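Local coordinates for 3-keto-5-aminohexanoate cleavage enzyme (Ralstonia eutropha, PDB 3C6C), which probably cleaves 3-keto-5-aminohexanoate or a related beta-keto acid, as a metal-dependent TIM-barrel enzyme of the beta-keto acid cleavage family, at residues D52-A57 against D89-S94; V127-R132 against L169-R174. All coordinates share one frame; numbering follows the deposited sequence.

Interaction 1. Residues D52-A57 against D89-S94; sequences DACVEA and DRVRSS
Cys54 meets Val91 through one branch of the valine: Cys54 CB stands 3.8 Å from Val91 CG2. The sulfur stands slightly farther from the same methyl, with Cys54 SG 4.1 Å from Val91 CG2. That methyl is the valine branch lying beside its own backbone N, and it takes both atoms of the cysteine, a purely apolar contact.

One residue on, Val55 holds the position where the two backbones come nearest, its CA lying 6.7 Å from Val91 CA. Its side chain nevertheless passes to Ser94, in the turn beyond Val91. Val55 CG2 rests against both side-chain atoms of Ser94, 3.6 Å from Ser94 CB and equally 3.6 Å from Ser94 OG.

The serine hydroxyl is held by its own segment. Set between its backbone N and carbonyl carbon (chi1 70°), Ser94 OG turns back and donates to Val91 O at 2.7 Å, in the carbonyl plane and on a lone pair. Ser94 N reaches that same carbonyl oxygen, which therefore receives two donors, and Thr96 N hydrogen-bonds to Ser94 OG. With the hydroxyl fixed in this way, Val55 packs on a defined surface, and no hydrogen bond crosses between the segments.

In all, 155 Å² is buried between these segments of two neighbouring outer helices of the TIM barrel, 47-60 and 81-92. Cys54 also packs on Ala65 and Ile67 of strand 64-70, Val91 reaches Ile98, and Ala53 and Ala57 of helix 47-60 lean on helix 282-295.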
loop_
_atom_site.group_PDB
_atom_site.type_symbol
_atom_site.label_atom_id
_atom_site.label_comp_id
_atom_site.label_asym_id
_atom_site.label_seq_id
_atom_site.Cartn_x
_atom_site.Cartn_y
_atom_site.Cartn_z
ATOM N N ASP A 52 -6.275 -7.549 -41.090
ATOM C CA ASP A 52 -4.900 -7.179 -41.461
ATOM C C ASP A 52 -4.154 -6.678 -40.213
ATOM O O ASP A 52 -2.981 -6.979 -40.001
ATOM C CB ASP A 52 -4.868 -6.066 -42.541
ATOM C CG ASP A 52 -5.163 -6.589 -43.958
ATOM O OD1 ASP A 52 -5.255 -7.819 -44.154
ATOM O OD2 ASP A 52 -5.317 -5.732 -44.868
ATOM N N ALA A 53 -4.875 -5.948 -39.371
ATOM C CA ALA A 53 -4.301 -5.338 -38.152
ATOM C C ALA A 53 -3.960 -6.434 -37.140
ATOM O O ALA A 53 -2.962 -6.355 -36.439
ATOM C CB ALA A 53 -5.268 -4.292 -37.541
ATOM N N CYS A 54 -4.796 -7.471 -37.078
ATOM C CA CYS A 54 -4.526 -8.621 -36.191
ATOM C C CYS A 54 -3.258 -9.324 -36.614
ATOM O O CYS A 54 -2.450 -9.737 -35.791
ATOM C CB CYS A 54 -5.696 -9.633 -36.176
ATOM S SG CYS A 54 -7.241 -8.993 -35.494
ATOM N N VAL A 55 -3.114 -9.492 -37.926
ATOM C CA VAL A 55 -1.950 -10.181 -38.487
ATOM C C VAL A 55 -0.673 -9.372 -38.258
ATOM O O VAL A 55 0.363 -9.912 -37.895
ATOM C CB VAL A 55 -2.165 -10.536 -39.992
ATOM C CG1 VAL A 55 -0.855 -11.069 -40.634
ATOM C CG2 VAL A 55 -3.296 -11.590 -40.118
ATOM N N GLU A 56 -0.777 -8.079 -38.471
ATOM C CA GLU A 56 0.318 -7.123 -38.225
ATOM C C GLU A 56 0.777 -7.177 -36.759
ATOM O O GLU A 56 1.977 -7.228 -36.439
ATOM C CB GLU A 56 -0.173 -5.707 -38.579
ATOM C CG GLU A 56 0.775 -4.548 -38.292
ATOM C CD GLU A 56 0.080 -3.222 -38.546
ATOM O OE1 GLU A 56 -0.140 -2.864 -39.726
ATOM O OE2 GLU A 56 -0.280 -2.536 -37.595
ATOM N N ALA A 57 -0.200 -7.201 -35.867
ATOM C CA ALA A 57 0.087 -7.318 -34.433
ATOM C C ALA A 57 0.794 -8.646 -34.123
ATOM O O ALA A 57 1.791 -8.685 -33.411
ATOM C CB ALA A 57 -1.191 -7.172 -33.581
ATOM N N ASP A 89 -12.632 -15.320 -40.141
ATOM C CA ASP A 89 -12.341 -16.139 -41.327
ATOM C C ASP A 89 -11.051 -15.662 -42.001
ATOM O O ASP A 89 -10.215 -16.464 -42.409
ATOM C CB ASP A 89 -13.501 -16.161 -42.325
ATOM C CG ASP A 89 -14.694 -16.990 -41.837
ATOM O OD1 ASP A 89 -14.557 -17.716 -40.819
ATOM O OD2 ASP A 89 -15.774 -16.906 -42.486
ATOM N N ARG A 90 -10.906 -14.348 -42.094
ATOM C CA ARG A 90 -9.693 -13.734 -42.665
ATOM C C ARG A 90 -8.438 -14.025 -41.849
ATOM O O ARG A 90 -7.405 -14.375 -42.400
ATOM C CB ARG A 90 -9.834 -12.217 -42.904
ATOM C CG ARG A 90 -10.821 -11.854 -44.006
ATOM C CD ARG A 90 -10.849 -10.372 -44.218
ATOM N NE ARG A 90 -11.814 -9.999 -45.228
ATOM C CZ ARG A 90 -11.522 -9.937 -46.529
ATOM N NH1 ARG A 90 -10.304 -10.226 -46.944
ATOM N NH2 ARG A 90 -12.432 -9.577 -47.404
ATOM N N VAL A 91 -8.518 -13.871 -40.540
ATOM C CA VAL A 91 -7.314 -14.044 -39.697
ATOM C C VAL A 91 -6.907 -15.519 -39.754
ATOM O O VAL A 91 -5.748 -15.875 -39.932
ATOM C CB VAL A 91 -7.525 -13.587 -38.234
ATOM C CG1 VAL A 91 -6.274 -13.954 -37.382
ATOM C CG2 VAL A 91 -7.848 -12.082 -38.174
ATOM N N ARG A 92 -7.904 -16.369 -39.650
ATOM C CA ARG A 92 -7.678 -17.817 -39.593
ATOM C C ARG A 92 -7.112 -18.376 -40.892
ATOM O O ARG A 92 -6.517 -19.450 -40.883
ATOM C CB ARG A 92 -8.948 -18.594 -39.205
ATOM C CG ARG A 92 -9.233 -18.505 -37.730
ATOM C CD ARG A 92 -10.585 -19.070 -37.352
ATOM N NE ARG A 92 -10.789 -19.067 -35.912
ATOM C CZ ARG A 92 -11.985 -19.144 -35.334
ATOM N NH1 ARG A 92 -13.071 -19.203 -36.080
ATOM N NH2 ARG A 92 -12.097 -19.146 -34.022
ATOM N N SER A 93 -7.302 -17.648 -41.980
ATOM C CA SER A 93 -6.854 -18.098 -43.302
ATOM C C SER A 93 -5.649 -17.290 -43.773
ATOM O O SER A 93 -5.216 -17.373 -44.917
ATOM C CB SER A 93 -7.991 -18.077 -44.314
ATOM O OG SER A 93 -8.479 -16.787 -44.566
ATOM N N SER A 94 -5.095 -16.533 -42.846
ATOM C CA SER A 94 -4.037 -15.576 -43.174
ATOM C C SER A 94 -2.676 -16.210 -43.290
ATOM O O SER A 94 -1.748 -15.631 -43.853
ATOM C CB SER A 94 -3.921 -14.506 -42.090
ATOM O OG SER A 94 -3.397 -15.067 -40.898
#

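Interaction 2. Residues V127-R132 against L169-R174; sequences VPVAER and LRAMAR
Two successive bends in Met172, selenomethionine in this crystal, bring its selenium against Val129 and its terminal methyl against Arg132: chi2 is -65° and chi3 is -79°. The CB of Met172 does not itself point at the other segment, so the contact depends on this folded chain. Two conformers of Met172 are deposited; its contacts hold for one, and the other may place selenium and methyl differently.

Both branches of Val129 lie against the selenium, Val129 CG1 at 3.9 Å and Val129 CG2 also at 3.9 Å from Met172 SE. The two side chains run alongside each other in opposite senses. Val129 CG2 does double duty, since it also touches Ala171 CB at 3.9 Å and thus bridges two consecutive residues of helix 166-179.

Arg132 comes across Met172 at about a right angle and touches it with its aliphatic stem alone. Arg132 CB is 4.0 Å from Met172 CE, and Arg132 CD is 4.1 Å from Met172 SE. From CG to NE the arginine is extended, which carries its polar end past the selenomethionine to a bond with its own segment: Arg132 NE donates to Val127 O at 2.9 Å with an N-H...O angle of 154°, tilted from the carbonyl plane. Arg132 NH1 bonds to Asn164 OD1.

The contact joins short helix 129-132, N-capped by Pro128 and closely following edge strand 125-126 of the small antiparallel sheet, to helix 166-179 of the barrel. No hydrogen bond crosses the 211 Å² buried here. Between residues 127-132 and 169-174 the contact is therefore apolar packing, at least in this conformer, with selenium standing where natural methionine has sulfur, while the buried guanidinium finds polar partners at Val127 and Asn164.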
loop_
_atom_site.group_PDB
_atom_site.type_symbol
_atom_site.label_atom_id
_atom_site.label_comp_id
_atom_site.label_asym_id
_atom_site.label_seq_id
_atom_site.Cartn_x
_atom_site.Cartn_y
_atom_site.Cartn_z
ATOM N N VAL A 127 -29.725 -5.525 -24.973
ATOM C CA VAL A 127 -30.312 -6.678 -25.633
ATOM C C VAL A 127 -30.089 -7.978 -24.882
ATOM O O VAL A 127 -29.193 -8.103 -24.050
ATOM C CB VAL A 127 -29.837 -6.800 -27.097
ATOM C CG1 VAL A 127 -30.239 -5.549 -27.895
ATOM C CG2 VAL A 127 -28.363 -7.001 -27.179
ATOM N N PRO A 128 -30.935 -8.958 -25.156
ATOM C CA PRO A 128 -30.869 -10.195 -24.401
ATOM C C PRO A 128 -29.640 -11.025 -24.672
ATOM O O PRO A 128 -28.963 -10.857 -25.694
ATOM C CB PRO A 128 -32.131 -10.955 -24.854
ATOM C CG PRO A 128 -33.021 -9.914 -25.377
ATOM C CD PRO A 128 -32.138 -8.891 -26.005
ATOM N N VAL A 129 -29.397 -11.927 -23.731
ATOM C CA VAL A 129 -28.228 -12.816 -23.775
ATOM C C VAL A 129 -28.109 -13.521 -25.124
ATOM O O VAL A 129 -27.046 -13.561 -25.740
ATOM C CB VAL A 129 -28.265 -13.849 -22.620
ATOM C CG1 VAL A 129 -27.298 -15.002 -22.883
ATOM C CG2 VAL A 129 -27.959 -13.141 -21.296
ATOM N N ALA A 130 -29.228 -14.042 -25.603
ATOM C CA ALA A 130 -29.194 -14.901 -26.792
ATOM C C ALA A 130 -28.681 -14.097 -27.985
ATOM O O ALA A 130 -27.942 -14.600 -28.851
ATOM C CB ALA A 130 -30.562 -15.472 -27.100
ATOM N N GLU A 131 -29.067 -12.832 -28.028
ATOM C CA GLU A 131 -28.611 -11.989 -29.134
ATOM C C GLU A 131 -27.165 -11.557 -28.898
ATOM O O GLU A 131 -26.352 -11.502 -29.816
ATOM C CB GLU A 131 -29.491 -10.766 -29.338
ATOM C CG GLU A 131 -29.339 -10.262 -30.764
ATOM C CD GLU A 131 -30.047 -8.958 -31.028
ATOM O OE1 GLU A 131 -30.992 -8.596 -30.280
ATOM O OE2 GLU A 131 -29.641 -8.298 -31.999
ATOM N N ARG A 132 -26.849 -11.291 -27.648
ATOM C CA ARG A 132 -25.493 -10.821 -27.306
ATOM C C ARG A 132 -24.432 -11.832 -27.722
ATOM O O ARG A 132 -23.301 -11.469 -28.060
ATOM C CB ARG A 132 -25.353 -10.547 -25.813
ATOM C CG ARG A 132 -25.991 -9.268 -25.360
ATOM C CD ARG A 132 -25.601 -9.040 -23.935
ATOM N NE ARG A 132 -26.450 -8.099 -23.217
ATOM C CZ ARG A 132 -26.100 -7.581 -22.044
ATOM N NH1 ARG A 132 -24.927 -7.944 -21.520
ATOM N NH2 ARG A 132 -26.897 -6.721 -21.406
ATOM N N LEU A 169 -25.045 -11.487 -16.321
ATOM C CA LEU A 169 -23.640 -11.900 -16.313
ATOM C C LEU A 169 -23.512 -13.397 -16.017
ATOM O O LEU A 169 -22.675 -14.117 -16.608
ATOM C CB LEU A 169 -22.825 -11.068 -15.309
ATOM C CG LEU A 169 -22.611 -9.598 -15.701
ATOM C CD1 LEU A 169 -21.952 -8.847 -14.532
ATOM C CD2 LEU A 169 -21.818 -9.464 -17.009
ATOM N N ARG A 170 -24.358 -13.871 -15.108
ATOM C CA ARG A 170 -24.360 -15.297 -14.785
ATOM C C ARG A 170 -24.754 -16.119 -16.018
ATOM O O ARG A 170 -24.173 -17.166 -16.302
ATOM C CB ARG A 170 -25.296 -15.618 -13.607
ATOM C CG ARG A 170 -24.724 -15.210 -12.299
ATOM C CD ARG A 170 -25.749 -15.326 -11.208
ATOM N NE ARG A 170 -25.116 -15.244 -9.897
ATOM C CZ ARG A 170 -25.308 -14.251 -9.033
ATOM N NH1 ARG A 170 -26.163 -13.269 -9.317
ATOM N NH2 ARG A 170 -24.664 -14.266 -7.881
ATOM N N ALA A 171 -25.753 -15.628 -16.740
ATOM C CA ALA A 171 -26.266 -16.345 -17.924
ATOM C C ALA A 171 -25.219 -16.370 -19.043
ATOM O O ALA A 171 -25.018 -17.407 -19.716
ATOM C CB ALA A 171 -27.571 -15.736 -18.408
HETATM N N MSE A 172 -24.525 -15.245 -19.192
HETATM C CA MSE A 172 -23.447 -15.072 -20.190
HETATM C C MSE A 172 -22.308 -16.028 -19.908
HETATM O O MSE A 172 -21.794 -16.714 -20.787
HETATM C CB MSE A 172 -22.865 -13.651 -20.145
HETATM C CG MSE A 172 -23.802 -12.537 -20.618
HETATM SE SE MSE A 172 -24.242 -12.672 -22.504
HETATM C CE MSE A 172 -22.624 -11.933 -23.258
ATOM N N ALA A 173 -21.915 -16.040 -18.646
ATOM C CA ALA A 173 -20.812 -16.885 -18.185
ATOM C C ALA A 173 -21.132 -18.332 -18.529
ATOM O O ALA A 173 -20.293 -19.075 -19.050
ATOM C CB ALA A 173 -20.567 -16.726 -16.663
ATOM N N ARG A 174 -22.369 -18.714 -18.233
ATOM C CA ARG A 174 -22.844 -20.083 -18.531
ATOM C C ARG A 174 -22.806 -20.404 -20.032
ATOM O O ARG A 174 -22.363 -21.495 -20.434
ATOM C CB ARG A 174 -24.235 -20.355 -17.940
ATOM C CG ARG A 174 -24.576 -21.833 -17.996
ATOM C CD ARG A 174 -25.900 -22.165 -17.303
ATOM N NE ARG A 174 -25.930 -21.858 -15.864
ATOM C CZ ARG A 174 -25.611 -22.722 -14.900
ATOM N NH1 ARG A 174 -25.211 -23.952 -15.208
ATOM N NH2 ARG A 174 -25.679 -22.356 -13.624
#

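In the fold
Interactions 1 and 2 lie far apart on the chain's periphery, interaction 1 between two barrel helices and interaction 2 where a short helix meets helix 166-179. Their centres are 28 Å apart and their nearest atoms about 15 Å. Both stand off the metal site of His66, His68 and Glu269: the bound nickel is about 12 Å from the side chain of Cys54 and about 13 Å from that of Met172. Interaction 1 is linked to the site through strand 64-70, where Ala65 and Ile67, under Cys54, alternate with the two histidine ligands. Near interaction 2, Arg170 forms a salt bridge with Glu159 of a second subunit, whereas no other chain touches the segments of interaction 1.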